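PDB 6KRW: protein-tyrosine-phosphatase PTP1, which dephosphorylates phosphotyrosine in proteins, including the MAP kinase MPK6, and with MKP1 restrains plant defence responses. Local coordinates for residues 16-21 and 295-300; 60-64 and 110-116; 162-168 and 181-187; 173-177 and 214-219; 267-271 and 288-292. All blocks are in the same frame, centred on the assembly; numbering follows the deposited sequence.

Interaction 1 of 5, residues 16-21 and 295-300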
# COMPACT_ATOMS: atom_id res chain seq x y z
N ALA A 16 -1.90 6.70 -22.90
CA ALA A 16 -1.87 7.20 -21.51
C ALA A 16 -0.74 8.21 -21.34
O ALA A 16 -0.94 9.21 -20.65
CB ALA A 16 -1.71 6.06 -20.55
N LEU A 17 0.43 7.94 -21.92
CA LEU A 17 1.58 8.86 -21.71
C LEU A 17 1.22 10.25 -22.23
O LEU A 17 1.53 11.25 -21.57
CB LEU A 17 2.81 8.30 -22.42
CG LEU A 17 4.07 9.15 -22.31
CD1 LEU A 17 4.43 9.49 -20.88
CD2 LEU A 17 5.24 8.46 -22.99
N GLY A 18 0.62 10.34 -23.41
CA GLY A 18 0.27 11.66 -23.95
C GLY A 18 -0.67 12.39 -23.02
O GLY A 18 -0.52 13.63 -22.84
N VAL A 19 -1.64 11.68 -22.44
CA VAL A 19 -2.60 12.32 -21.51
C VAL A 19 -1.92 12.76 -20.22
O VAL A 19 -2.05 13.93 -19.84
CB VAL A 19 -3.79 11.38 -21.26
CG1 VAL A 19 -4.62 11.92 -20.11
CG2 VAL A 19 -4.60 11.19 -22.54
N PHE A 20 -1.18 11.86 -19.56
CA PHE A 20 -0.54 12.21 -18.27
C PHE A 20 0.53 13.29 -18.47
O PHE A 20 0.64 14.18 -17.63
CB PHE A 20 0.01 10.95 -17.61
CG PHE A 20 -1.04 10.13 -16.91
CD1 PHE A 20 -1.41 10.45 -15.62
CD2 PHE A 20 -1.61 9.02 -17.50
CE1 PHE A 20 -2.35 9.69 -14.94
CE2 PHE A 20 -2.59 8.28 -16.83
CZ PHE A 20 -2.98 8.64 -15.57
N ARG A 21 1.27 13.21 -19.56
CA ARG A 21 2.32 14.23 -19.83
C ARG A 21 1.64 15.58 -20.06
O ARG A 21 2.15 16.60 -19.58
CB ARG A 21 3.19 13.80 -21.02
CG ARG A 21 4.39 14.68 -21.27
CD ARG A 21 5.12 14.17 -22.50
NE ARG A 21 6.01 13.06 -22.18
CZ ARG A 21 6.44 12.15 -23.06
NH1 ARG A 21 6.05 12.18 -24.32
NH2 ARG A 21 7.26 11.19 -22.65
N ILE A 295 3.84 8.20 -12.56
CA ILE A 295 3.12 7.48 -13.65
C ILE A 295 3.72 7.89 -15.01
O ILE A 295 3.96 7.01 -15.85
CB ILE A 295 1.62 7.78 -13.56
CG1 ILE A 295 1.00 7.09 -12.35
CG2 ILE A 295 0.91 7.37 -14.85
CD1 ILE A 295 -0.35 7.65 -11.91
N VAL A 296 3.98 9.18 -15.21
CA VAL A 296 4.63 9.63 -16.47
C VAL A 296 5.99 8.95 -16.62
O VAL A 296 6.28 8.43 -17.72
CB VAL A 296 4.73 11.16 -16.54
CG1 VAL A 296 5.71 11.61 -17.61
CG2 VAL A 296 3.36 11.76 -16.78
N ASP A 297 6.81 8.98 -15.57
CA ASP A 297 8.20 8.43 -15.64
C ASP A 297 8.12 6.94 -15.96
O ASP A 297 8.91 6.46 -16.79
CB ASP A 297 8.95 8.67 -14.33
CG ASP A 297 9.30 10.13 -14.12
OD1 ASP A 297 9.12 10.92 -15.07
OD2 ASP A 297 9.71 10.48 -12.98
N GLU A 298 7.12 6.24 -15.38
CA GLU A 298 7.05 4.79 -15.63
C GLU A 298 6.56 4.52 -17.05
O GLU A 298 7.06 3.59 -17.70
CB GLU A 298 6.24 4.07 -14.56
CG GLU A 298 6.34 2.57 -14.69
CD GLU A 298 7.73 2.01 -14.51
OE1 GLU A 298 8.58 2.73 -14.00
OE2 GLU A 298 7.93 0.85 -14.86
N LEU A 299 5.56 5.28 -17.51
CA LEU A 299 5.07 5.13 -18.90
C LEU A 299 6.18 5.44 -19.91
O LEU A 299 6.19 4.79 -20.97
CB LEU A 299 3.86 6.03 -19.13
CG LEU A 299 2.57 5.59 -18.44
CD1 LEU A 299 1.49 6.65 -18.55
CD2 LEU A 299 2.08 4.25 -19.00
N GLU A 300 7.11 6.35 -19.59
CA GLU A 300 8.27 6.62 -20.48
C GLU A 300 9.19 5.39 -20.52
O GLU A 300 9.62 5.04 -21.64
CB GLU A 300 9.01 7.87 -20.02
CG GLU A 300 8.29 9.14 -20.34
CD GLU A 300 8.92 10.41 -19.80
OE1 GLU A 300 9.89 10.34 -18.98
OE2 GLU A 300 8.46 11.50 -20.24
O HOH W 1 7.71 13.92 -19.72

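Interaction 2 of 5, residues 60-64 and 110-116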
# COMPACT_ATOMS: atom_id res chain seq x y z
N VAL A 60 -10.18 0.64 20.32
CA VAL A 60 -9.61 2.01 20.09
C VAL A 60 -8.09 1.99 20.25
O VAL A 60 -7.42 2.67 19.47
CB VAL A 60 -10.28 3.06 20.99
CG1 VAL A 60 -11.64 3.45 20.45
CG2 VAL A 60 -10.38 2.61 22.43
N GLU A 61 -7.56 1.23 21.20
CA GLU A 61 -6.09 1.19 21.44
C GLU A 61 -5.37 0.43 20.32
O GLU A 61 -4.17 0.42 20.30
CB GLU A 61 -5.78 0.48 22.76
CG GLU A 61 -5.87 1.38 23.97
CD GLU A 61 -5.40 0.70 25.25
OE1 GLU A 61 -5.93 1.03 26.31
OE2 GLU A 61 -4.49 -0.16 25.16
N LYS A 62 -6.08 -0.15 19.37
CA LYS A 62 -5.45 -0.89 18.25
C LYS A 62 -5.27 0.04 17.04
O LYS A 62 -4.79 -0.43 16.00
CB LYS A 62 -6.30 -2.10 17.88
CG LYS A 62 -6.43 -3.14 18.98
CD LYS A 62 -7.49 -4.19 18.68
CE LYS A 62 -7.70 -5.14 19.83
NZ LYS A 62 -8.89 -5.99 19.61
N ASN A 63 -5.59 1.31 17.21
CA ASN A 63 -5.45 2.35 16.17
C ASN A 63 -4.31 3.28 16.54
O ASN A 63 -4.34 3.87 17.62
CB ASN A 63 -6.74 3.14 16.01
CG ASN A 63 -7.90 2.23 15.64
OD1 ASN A 63 -7.72 1.35 14.82
ND2 ASN A 63 -9.06 2.40 16.28
N ARG A 64 -3.37 3.44 15.62
CA ARG A 64 -2.23 4.37 15.82
C ARG A 64 -2.76 5.81 15.89
O ARG A 64 -2.26 6.60 16.73
CB ARG A 64 -1.24 4.19 14.68
CG ARG A 64 -0.00 5.06 14.84
CD ARG A 64 1.08 4.68 13.86
NE ARG A 64 1.68 3.40 14.18
CZ ARG A 64 2.63 3.21 15.12
NH1 ARG A 64 3.11 4.21 15.86
NH2 ARG A 64 3.14 2.00 15.29
N GLN A 110 -2.06 0.44 8.81
CA GLN A 110 -1.17 1.32 9.60
C GLN A 110 0.13 0.57 9.91
O GLN A 110 0.18 -0.64 9.80
CB GLN A 110 -1.86 1.72 10.90
CG GLN A 110 -2.03 0.56 11.85
CD GLN A 110 -2.82 0.90 13.08
OE1 GLN A 110 -3.40 1.98 13.20
NE2 GLN A 110 -2.77 -0.02 14.04
N GLY A 111 1.15 1.35 10.22
CA GLY A 111 2.41 0.75 10.71
C GLY A 111 2.04 0.07 12.03
O GLY A 111 1.44 0.70 12.91
N PRO A 112 2.26 -1.27 12.27
CA PRO A 112 1.84 -2.02 13.46
C PRO A 112 2.35 -1.42 14.77
O PRO A 112 3.48 -0.92 14.82
CB PRO A 112 2.40 -3.43 13.27
CG PRO A 112 2.50 -3.56 11.77
CD PRO A 112 2.80 -2.18 11.25
N LEU A 113 1.51 -1.47 15.80
CA LEU A 113 1.87 -1.08 17.18
C LEU A 113 2.45 -2.32 17.85
O LEU A 113 2.22 -3.42 17.37
CB LEU A 113 0.59 -0.61 17.88
CG LEU A 113 -0.03 0.65 17.28
CD1 LEU A 113 -1.51 0.72 17.62
CD2 LEU A 113 0.70 1.88 17.77
N PRO A 114 3.23 -2.18 18.95
CA PRO A 114 3.77 -3.35 19.64
C PRO A 114 2.68 -4.38 19.95
O PRO A 114 2.90 -5.55 19.74
CB PRO A 114 4.34 -2.77 20.93
CG PRO A 114 4.63 -1.33 20.59
CD PRO A 114 3.51 -0.92 19.65
N HIS A 115 1.51 -3.93 20.40
CA HIS A 115 0.40 -4.84 20.79
C HIS A 115 -0.46 -5.25 19.58
O HIS A 115 -1.40 -6.04 19.83
CB HIS A 115 -0.42 -4.21 21.90
CG HIS A 115 -0.87 -2.83 21.61
ND1 HIS A 115 0.01 -1.76 21.55
CD2 HIS A 115 -2.09 -2.33 21.37
CE1 HIS A 115 -0.66 -0.66 21.29
NE2 HIS A 115 -1.96 -0.99 21.17
N THR A 116 -0.17 -4.83 18.36
CA THR A 116 -0.92 -5.34 17.17
C THR A 116 -0.01 -6.12 16.22
O THR A 116 -0.45 -6.46 15.11
CB THR A 116 -1.69 -4.24 16.43
OG1 THR A 116 -0.83 -3.34 15.75
CG2 THR A 116 -2.57 -3.45 17.37

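Interaction 3 of 5, residues 162-168 and 181-187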
# COMPACT_ATOMS: atom_id res chain seq x y z
N ASN A 162 1.46 -17.25 18.82
CA ASN A 162 1.52 -18.58 18.15
C ASN A 162 2.39 -18.51 16.89
O ASN A 162 2.55 -19.56 16.25
CB ASN A 162 0.11 -19.05 17.81
CG ASN A 162 0.04 -20.53 17.53
OD1 ASN A 162 0.86 -21.30 18.02
ND2 ASN A 162 -0.95 -20.95 16.75
N ILE A 163 2.92 -17.34 16.54
CA ILE A 163 3.58 -17.13 15.22
C ILE A 163 5.09 -16.95 15.42
O ILE A 163 5.52 -16.17 16.31
CB ILE A 163 2.96 -15.92 14.51
CG1 ILE A 163 1.56 -16.27 13.98
CG2 ILE A 163 3.87 -15.42 13.40
CD1 ILE A 163 0.77 -15.08 13.48
N SER A 164 5.87 -17.64 14.59
CA SER A 164 7.35 -17.44 14.55
C SER A 164 7.74 -16.82 13.21
O SER A 164 7.17 -17.19 12.17
CB SER A 164 8.07 -18.73 14.79
OG SER A 164 7.91 -19.61 13.69
N LEU A 165 8.69 -15.89 13.25
CA LEU A 165 9.20 -15.20 12.04
C LEU A 165 10.72 -15.37 11.94
O LEU A 165 11.41 -15.22 12.95
CB LEU A 165 8.84 -13.72 12.15
CG LEU A 165 9.24 -12.83 10.98
CD1 LEU A 165 8.43 -13.15 9.73
CD2 LEU A 165 9.08 -11.37 11.35
N THR A 166 11.20 -15.64 10.73
CA THR A 166 12.64 -15.85 10.45
C THR A 166 12.98 -15.16 9.13
O THR A 166 12.20 -15.21 8.18
CB THR A 166 12.96 -17.34 10.44
OG1 THR A 166 13.05 -17.76 11.81
CG2 THR A 166 14.24 -17.66 9.71
N THR A 167 14.19 -14.61 9.07
CA THR A 167 14.71 -13.96 7.85
C THR A 167 15.57 -14.95 7.06
O THR A 167 16.52 -15.47 7.63
CB THR A 167 15.48 -12.70 8.21
OG1 THR A 167 14.64 -11.84 8.98
CG2 THR A 167 15.97 -11.99 6.97
N LYS A 168 15.26 -15.17 5.79
CA LYS A 168 16.07 -16.06 4.93
C LYS A 168 17.25 -15.27 4.38
O LYS A 168 18.32 -15.83 4.28
CB LYS A 168 15.23 -16.67 3.82
CG LYS A 168 14.03 -17.46 4.30
CD LYS A 168 13.39 -18.29 3.22
CE LYS A 168 11.93 -18.58 3.51
NZ LYS A 168 11.39 -19.68 2.68
N ASN A 181 13.66 -11.29 2.58
CA ASN A 181 12.92 -12.56 2.37
C ASN A 181 12.61 -13.14 3.74
O ASN A 181 13.55 -13.58 4.47
CB ASN A 181 13.73 -13.53 1.52
CG ASN A 181 12.91 -14.68 1.00
OD1 ASN A 181 12.49 -15.54 1.76
ND2 ASN A 181 12.69 -14.69 -0.30
N LEU A 182 11.33 -13.12 4.10
CA LEU A 182 10.88 -13.51 5.45
C LEU A 182 10.14 -14.84 5.36
O LEU A 182 9.54 -15.15 4.31
CB LEU A 182 9.94 -12.45 6.01
CG LEU A 182 10.54 -11.06 6.19
CD1 LEU A 182 9.51 -10.10 6.80
CD2 LEU A 182 11.82 -11.15 7.00
N GLU A 183 10.19 -15.56 6.46
CA GLU A 183 9.51 -16.86 6.61
C GLU A 183 8.68 -16.77 7.87
O GLU A 183 9.24 -16.50 8.95
CB GLU A 183 10.56 -17.95 6.70
CG GLU A 183 10.03 -19.28 7.19
CD GLU A 183 11.12 -20.33 7.31
OE1 GLU A 183 11.97 -20.42 6.39
OE2 GLU A 183 11.13 -21.04 8.33
N VAL A 184 7.37 -16.98 7.72
CA VAL A 184 6.43 -16.88 8.86
C VAL A 184 5.64 -18.18 8.94
O VAL A 184 5.31 -18.76 7.89
CB VAL A 184 5.53 -15.63 8.70
CG1 VAL A 184 4.56 -15.77 7.53
CG2 VAL A 184 4.78 -15.33 9.98
N ASN A 185 5.34 -18.62 10.15
CA ASN A 185 4.48 -19.82 10.33
C ASN A 185 3.99 -19.89 11.77
O ASN A 185 4.54 -19.18 12.64
CB ASN A 185 5.22 -21.10 9.94
CG ASN A 185 6.43 -21.38 10.81
OD1 ASN A 185 7.45 -20.71 10.70
ND2 ASN A 185 6.32 -22.38 11.67
N TYR A 186 2.99 -20.72 12.00
CA TYR A 186 2.57 -21.11 13.37
C TYR A 186 3.56 -22.14 13.91
O TYR A 186 4.23 -22.85 13.13
CB TYR A 186 1.16 -21.69 13.37
CG TYR A 186 0.11 -20.77 12.80
CD1 TYR A 186 -0.19 -19.56 13.40
CD2 TYR A 186 -0.60 -21.13 11.66
CE1 TYR A 186 -1.16 -18.72 12.87
CE2 TYR A 186 -1.58 -20.31 11.13
CZ TYR A 186 -1.85 -19.10 11.73
OH TYR A 186 -2.82 -18.29 11.20
N LYS A 187 3.61 -22.28 15.23
CA LYS A 187 4.57 -23.21 15.87
C LYS A 187 4.10 -24.66 15.72
O LYS A 187 4.96 -25.54 15.83
CB LYS A 187 4.78 -22.81 17.33
CG LYS A 187 5.47 -21.46 17.47
CD LYS A 187 5.47 -20.92 18.87
CE LYS A 187 5.83 -19.46 18.91
NZ LYS A 187 5.71 -18.90 20.27

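Interaction 4 of 5, residues 173-177 and 214-219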
# COMPACT_ATOMS: atom_id res chain seq x y z
N THR A 173 19.32 -2.43 -2.53
CA THR A 173 19.41 -2.02 -3.95
C THR A 173 20.17 -0.70 -4.02
O THR A 173 20.33 -0.04 -2.98
CB THR A 173 17.99 -1.80 -4.50
OG1 THR A 173 17.46 -0.65 -3.83
CG2 THR A 173 17.12 -3.02 -4.30
N ASP A 174 20.52 -0.28 -5.23
CA ASP A 174 21.19 1.02 -5.51
C ASP A 174 20.27 2.21 -5.17
O ASP A 174 20.77 3.30 -4.94
CB ASP A 174 21.61 1.12 -6.98
CG ASP A 174 22.62 0.07 -7.43
OD1 ASP A 174 23.43 -0.36 -6.59
OD2 ASP A 174 22.60 -0.29 -8.62
N THR A 175 18.95 2.00 -5.17
CA THR A 175 17.93 3.07 -4.98
C THR A 175 17.45 3.19 -3.53
O THR A 175 16.45 3.88 -3.33
CB THR A 175 16.75 2.79 -5.93
OG1 THR A 175 16.31 1.45 -5.71
CG2 THR A 175 17.15 2.93 -7.38
N SER A 176 18.14 2.55 -2.57
CA SER A 176 17.91 2.58 -1.10
C SER A 176 16.81 1.62 -0.66
O SER A 176 16.50 1.66 0.52
CB SER A 176 17.70 3.95 -0.48
OG SER A 176 18.55 4.92 -1.07
N LEU A 177 16.31 0.73 -1.51
CA LEU A 177 15.33 -0.25 -1.00
C LEU A 177 16.05 -1.30 -0.15
O LEU A 177 17.16 -1.63 -0.48
CB LEU A 177 14.63 -0.91 -2.18
CG LEU A 177 13.84 0.02 -3.08
CD1 LEU A 177 13.20 -0.79 -4.19
CD2 LEU A 177 12.76 0.79 -2.29
N VAL A 214 12.56 7.40 -8.67
CA VAL A 214 13.27 6.17 -9.11
C VAL A 214 13.02 5.03 -8.11
O VAL A 214 12.77 3.90 -8.58
CB VAL A 214 14.76 6.48 -9.30
CG1 VAL A 214 15.53 5.23 -9.70
CG2 VAL A 214 14.96 7.58 -10.32
N ALA A 215 13.17 5.27 -6.81
CA ALA A 215 13.04 4.17 -5.82
C ALA A 215 11.59 3.66 -5.82
O ALA A 215 11.35 2.44 -5.86
CB ALA A 215 13.43 4.65 -4.46
N VAL A 216 10.63 4.57 -5.86
CA VAL A 216 9.21 4.11 -5.83
C VAL A 216 8.90 3.30 -7.10
O VAL A 216 8.25 2.24 -7.00
CB VAL A 216 8.29 5.32 -5.66
CG1 VAL A 216 6.85 4.88 -5.86
CG2 VAL A 216 8.44 5.92 -4.28
N ARG A 217 9.40 3.73 -8.25
CA ARG A 217 9.17 2.95 -9.49
C ARG A 217 9.91 1.62 -9.44
O ARG A 217 9.41 0.65 -10.02
CB ARG A 217 9.51 3.80 -10.71
CG ARG A 217 8.48 4.89 -10.96
CD ARG A 217 8.71 5.67 -12.23
NE ARG A 217 10.03 6.23 -12.33
CZ ARG A 217 11.01 5.78 -13.10
NH1 ARG A 217 10.83 4.71 -13.86
NH2 ARG A 217 12.17 6.41 -13.12
N GLU A 218 11.07 1.53 -8.77
CA GLU A 218 11.72 0.22 -8.65
C GLU A 218 10.83 -0.75 -7.86
O GLU A 218 10.81 -1.94 -8.20
CB GLU A 218 13.11 0.38 -8.03
CG GLU A 218 13.85 -0.93 -8.00
CD GLU A 218 15.28 -0.87 -7.51
OE1 GLU A 218 15.96 0.12 -7.79
OE2 GLU A 218 15.60 -1.73 -6.73
N ILE A 219 10.13 -0.27 -6.84
CA ILE A 219 9.19 -1.17 -6.10
C ILE A 219 8.19 -1.74 -7.11
O ILE A 219 7.99 -2.95 -7.16
CB ILE A 219 8.49 -0.43 -4.97
CG1 ILE A 219 9.46 0.16 -3.95
CG2 ILE A 219 7.43 -1.32 -4.32
CD1 ILE A 219 8.82 1.04 -2.91

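Interaction 5 of 5, residues 267-271 and 288-292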
# COMPACT_ATOMS: atom_id res chain seq x y z
N LEU A 267 -7.00 9.93 -12.96
CA LEU A 267 -6.39 9.65 -11.65
C LEU A 267 -7.26 10.21 -10.51
O LEU A 267 -7.31 9.61 -9.43
CB LEU A 267 -4.97 10.26 -11.61
CG LEU A 267 -4.23 10.04 -10.30
CD1 LEU A 267 -3.97 8.57 -10.04
CD2 LEU A 267 -2.93 10.79 -10.34
N ALA A 268 -7.95 11.33 -10.75
CA ALA A 268 -8.81 11.88 -9.68
C ALA A 268 -9.91 10.87 -9.34
O ALA A 268 -10.22 10.68 -8.16
CB ALA A 268 -9.41 13.20 -10.09
N LYS A 269 -10.47 10.23 -10.36
CA LYS A 269 -11.51 9.19 -10.12
C LYS A 269 -10.93 8.01 -9.35
O LYS A 269 -11.55 7.49 -8.41
CB LYS A 269 -12.08 8.78 -11.47
CG LYS A 269 -13.27 7.85 -11.39
CD LYS A 269 -13.81 7.50 -12.77
CE LYS A 269 -15.17 6.84 -12.74
NZ LYS A 269 -15.07 5.45 -12.27
N THR A 270 -9.69 7.61 -9.68
CA THR A 270 -9.04 6.52 -8.93
C THR A 270 -8.87 6.91 -7.47
O THR A 270 -9.12 6.09 -6.58
CB THR A 270 -7.69 6.16 -9.57
OG1 THR A 270 -7.95 5.67 -10.88
CG2 THR A 270 -6.95 5.13 -8.74
N VAL A 271 -8.34 8.12 -7.23
CA VAL A 271 -8.13 8.54 -5.82
C VAL A 271 -9.48 8.65 -5.10
O VAL A 271 -9.56 8.28 -3.95
CB VAL A 271 -7.29 9.83 -5.76
CG1 VAL A 271 -7.22 10.35 -4.34
CG2 VAL A 271 -5.86 9.57 -6.27
N TYR A 288 -0.07 14.09 -4.61
CA TYR A 288 -0.89 13.92 -5.83
C TYR A 288 -0.04 14.23 -7.06
O TYR A 288 -0.08 13.49 -8.02
CB TYR A 288 -2.13 14.80 -5.69
CG TYR A 288 -3.18 14.54 -6.74
CD1 TYR A 288 -3.92 13.37 -6.70
CD2 TYR A 288 -3.39 15.42 -7.77
CE1 TYR A 288 -4.88 13.10 -7.66
CE2 TYR A 288 -4.36 15.17 -8.73
CZ TYR A 288 -5.07 13.99 -8.70
OH TYR A 288 -6.05 13.72 -9.63
N PHE A 289 0.76 15.29 -6.99
CA PHE A 289 1.69 15.62 -8.10
C PHE A 289 2.69 14.47 -8.29
O PHE A 289 3.02 14.11 -9.43
CB PHE A 289 2.41 16.95 -7.85
CG PHE A 289 1.70 18.13 -8.44
CD1 PHE A 289 1.95 18.54 -9.74
CD2 PHE A 289 0.77 18.84 -7.70
CE1 PHE A 289 1.30 19.63 -10.28
CE2 PHE A 289 0.09 19.92 -8.25
CZ PHE A 289 0.37 20.33 -9.53
N PHE A 290 3.17 13.91 -7.18
CA PHE A 290 4.17 12.81 -7.26
C PHE A 290 3.55 11.61 -7.98
O PHE A 290 4.23 10.94 -8.74
CB PHE A 290 4.69 12.47 -5.86
CG PHE A 290 5.75 11.41 -5.83
CD1 PHE A 290 7.08 11.73 -6.09
CD2 PHE A 290 5.45 10.09 -5.55
CE1 PHE A 290 8.06 10.75 -6.07
CE2 PHE A 290 6.43 9.11 -5.53
CZ PHE A 290 7.75 9.44 -5.79
N CYS A 291 2.25 11.34 -7.75
CA CYS A 291 1.54 10.26 -8.47
C CYS A 291 1.69 10.50 -9.97
O CYS A 291 2.05 9.62 -10.70
CB CYS A 291 0.04 10.25 -8.21
SG CYS A 291 -0.45 9.68 -6.58
N TYR A 292 1.36 11.72 -10.42
CA TYR A 292 1.41 12.03 -11.87
C TYR A 292 2.85 11.86 -12.38
O TYR A 292 3.04 11.25 -13.42
CB TYR A 292 0.94 13.45 -12.13
CG TYR A 292 -0.54 13.57 -12.42
CD1 TYR A 292 -1.00 13.33 -13.69
CD2 TYR A 292 -1.44 13.94 -11.44
CE1 TYR A 292 -2.34 13.43 -14.00
CE2 TYR A 292 -2.79 14.05 -11.73
CZ TYR A 292 -3.23 13.79 -13.01
OH TYR A 292 -4.57 13.88 -13.37

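Interaction 1 of 5, residues 16-21 and 295-300
An antiparallel helix pair joins the two ends of the phosphatase chain: helix 7-24 lies against helix 285-303, and Phe20 and Leu17 of the first meet Ile295, Val296 and Leu299 of the second. The axes of the short segments approach to 9.4 Å at a crossing angle of -150°. Phe20 turns a ring face to Ile295, whose CG2 sits almost on the ring normal, 3.8 Å from the centroid, a CH-pi contact. At the root of the side chain, Phe20 CB presses on Val296 CG2 at 3.5 Å. Leu17 swings CG away from its own backbone N (chi1 179°), which brings CD1 against Val296 O, Leu299 CB and the CG of Glu300. Ala16 CB touches Leu299 CD1 at 3.8 Å. At the partly exposed border Arg21, bent at chi3, sends NH2 to Glu300 OE2 in a salt bridge of 2.7 Å, the carboxylate oxygen lying close to the guanidinium plane and being approached on its anti side. A water bridges the same pair, accepting from Arg21 NE and donating to Glu300 OE2, so that oxygen takes two bonds. Helix 242-259 covers the apolar side, with Thr253 against Phe20 and Ile295, and Ile254 against Leu299.

Interaction 2 of 5, residues 60-64 and 110-116
The guanidinium of Arg64 has Leu113 on one face and backbone carbonyls at its edge. Leu113 CD2 sits 3.4 Å above the plane, over its centre, while Gly111 O and Pro112 O lie in the plane. NE and NH2 grip Gly111 O side-on; NE is 3.0 Å from Gly111 O, and both nitrogens come from the same face of that carbonyl's plane. NH2 adds a weak bond to Pro112 O. The bend at chi3 (-71°) turns the head of the arginine toward these carbonyls. The His115 ring offers its edge instead: NE2 donates to Glu61 O at 2.8 Å, with the oxygen in the ring plane but the nitrogen standing above the carbonyl plane.

Lys62, Asn63 and Arg64 belong to the KNRY motif, which in related classical phosphatases forms the phosphotyrosine-recognition loop; Gln110 to Leu113 belong to the family's TQGPL motif. Arg64 touches Ser238, inferred by similarity to bind substrate, and Gly111 makes a backbone hydrogen bond with the same serine.

The amide of Gln110 brackets Asn63, using both its ends. OE1 receives Arg64 N at 2.8 Å in a nearly straight bond (176°), and NE2 gives to Lys62 O, also at 2.8 Å. Leu113 CD1 packs against the backbone around Glu61 O and Lys62 O, each 3.8 Å away. Thr116 CG2 meets Lys62 CB at 4.0 Å, while the lysine's amine leads off to Asn59.

Interaction 3 of 5, residues 162-168 and 181-187
Lys168 N donates to Asn181 O at 2.7 Å, in a bond of 158° at the hydrogen, at the end nearer the hairpin's turn. This is a beta hairpin: strands 163-172 and 178-186 run antiparallel, their short segments at 160° to one another, inside the mixed sheet of the phosphatase. Two hydrogen-bonded pairs hold its middle. Ser164 and Asn185 exchange bonds in both directions, as do Thr166 and Glu183, where Glu183 N reaches Thr166 O at 2.7 Å. Past the strand end, Lys187 N bonds to Asn162 O.

The non-hydrogen-bonded pairs put Ile163, Leu165, Thr167, Leu182, Val184 and Tyr186 on one face, where helix 117-126 packs on Ile163, Leu165 and Tyr186. Ile163 divides its two branches: CG1, beside the backbone N (chi1 -73°), lies alongside the tyrosine ring 3.8 Å from Tyr186 CD1, while CG2 meets Val184 CG2 at 3.5 Å. Leu165 CD1 touches both Leu182 CB and Val184 CB. The tyrosine hydroxyl itself is taken by Glu122.

The other face, with Ser164, Thr166, Glu183 and Asn185, is partly exposed. Here the extended chain of Lys168 crosses Glu183 at about a right angle, and its amine, bonded to Ser195, makes a long salt bridge of 3.8 Å from Lys168 NZ to Glu183 OE1. Asn181 OD1, buried by the contact without a polar partner in the model, lies 3.2 Å from Lys168 CD.

Interaction 4 of 5, residues 173-177 and 214-219
Leu177 and Ile219 make the buried, tightly fitted side of this contact between the turn linking strands 163-172 and 178-186 and the start of helix 214-223. The leucine's CD2 meets Ile219 CG1 at 3.7 Å, and its CD1 slides along the aliphatic part of Glu218 in the opposite direction. Ala215, also buried, brings CB to 3.3 Å from Thr175 O, where the turn backbone comes close to the helix. Tyr201 covers both Leu177 and Ala215.

Toward solvent the fit thins out. Val214 is exposed and offers one branch, CG1, to Thr175 CG2 at 3.6 Å.

Between the two sides stands Glu218. Its extended chain, CG anti to the backbone N at -175°, carries the carboxylate up to the type I turn of Thr173 to Ser176. Thr175 OG1 donates a hydrogen bond to Glu218 OE1; the modelled 2.5 Å is unusually short, and its exact length is doubtful. Thr173 sets its CG2 against OE2. Thr173 OG1 donates in turn to Thr175 OG1 at 3.0 Å and accepts from Leu177 N, a chain of bonds that runs from the turn backbone through two hydroxyls to the carboxylate. With a hydroxyl donating to OE1 and Arg222, one turn further along the same helix, in a salt bridge with OE2, Glu218 is probably ionised and ties the turn to the helix.

Interaction 5 of 5, residues 267-271 and 288-292
Apolar contacts carry most of this meeting, and Leu267 is at their centre. With chi1 at 180° its CG lies beside its own carbonyl carbon, and the CD2 methyl enters between Tyr288, Cys291 and Tyr292 of the facing helix. CD2 touches Cys291 CB at 3.7 Å and Tyr288 CE1 at 4.0 Å, approaching the latter ring obliquely. Farther along, Val271 CG2 comes to the edge of the Tyr288 ring, in its plane, 3.9 Å from CE1.

One CH-pi contact stands out. Leu267 CD2 lies over a face of the Tyr292 ring, 3.9 Å from its centroid and 26° off the normal, displaced toward the rim near CE2. The leucine and tyrosine side chains slide past each other in opposite directions, while the edge of that tyrosine ring faces Tyr288 CE2.

Polar groups meet without bonding across the segments. Tyr288 OH rests 3.4 Å from Ala268 CB, and its approach to Ala268 N has too poor an angle for a hydrogen bond. Its real partner is Glu33, whose OE2 also binds the hydroxyl of Tyr292; one carboxylate oxygen thus fixes the ends of both rings.

The segment axes run at 125° and stay 11.9 Å apart, a distance bridged by large side chains. The arrangement belongs to the bundle of C-terminal helices packed on the sheet of the tyrosine phosphatase fold, where helix 242-259 touches Leu267 through Thr253 and Cys291 through Thr246.

Overall arrangement
Interaction 1 closes the longest loop of the chain and encloses the other four. Inside it come interaction 2, then the alternating segments of 3 and 4, then 5. Helix 285-303 serves both interaction 1 and interaction 5, whose centres are 12 Å apart, and Phe20 packs there on Tyr292. Interaction 4 joins the same helical region: Arg217 bridges to Glu298 of interaction 1, and Val216 touches Phe290 of 288-292. The turn 173-177 ends the hairpin that interaction 3 zips together; centres 3 and 4 lie 25 Å apart. Interaction 2 sits beside the loop of the catalytic cysteine, about 37 Å from interaction 1 between centres. The set thus spans the fold from terminal helices through sheet to active-site rim.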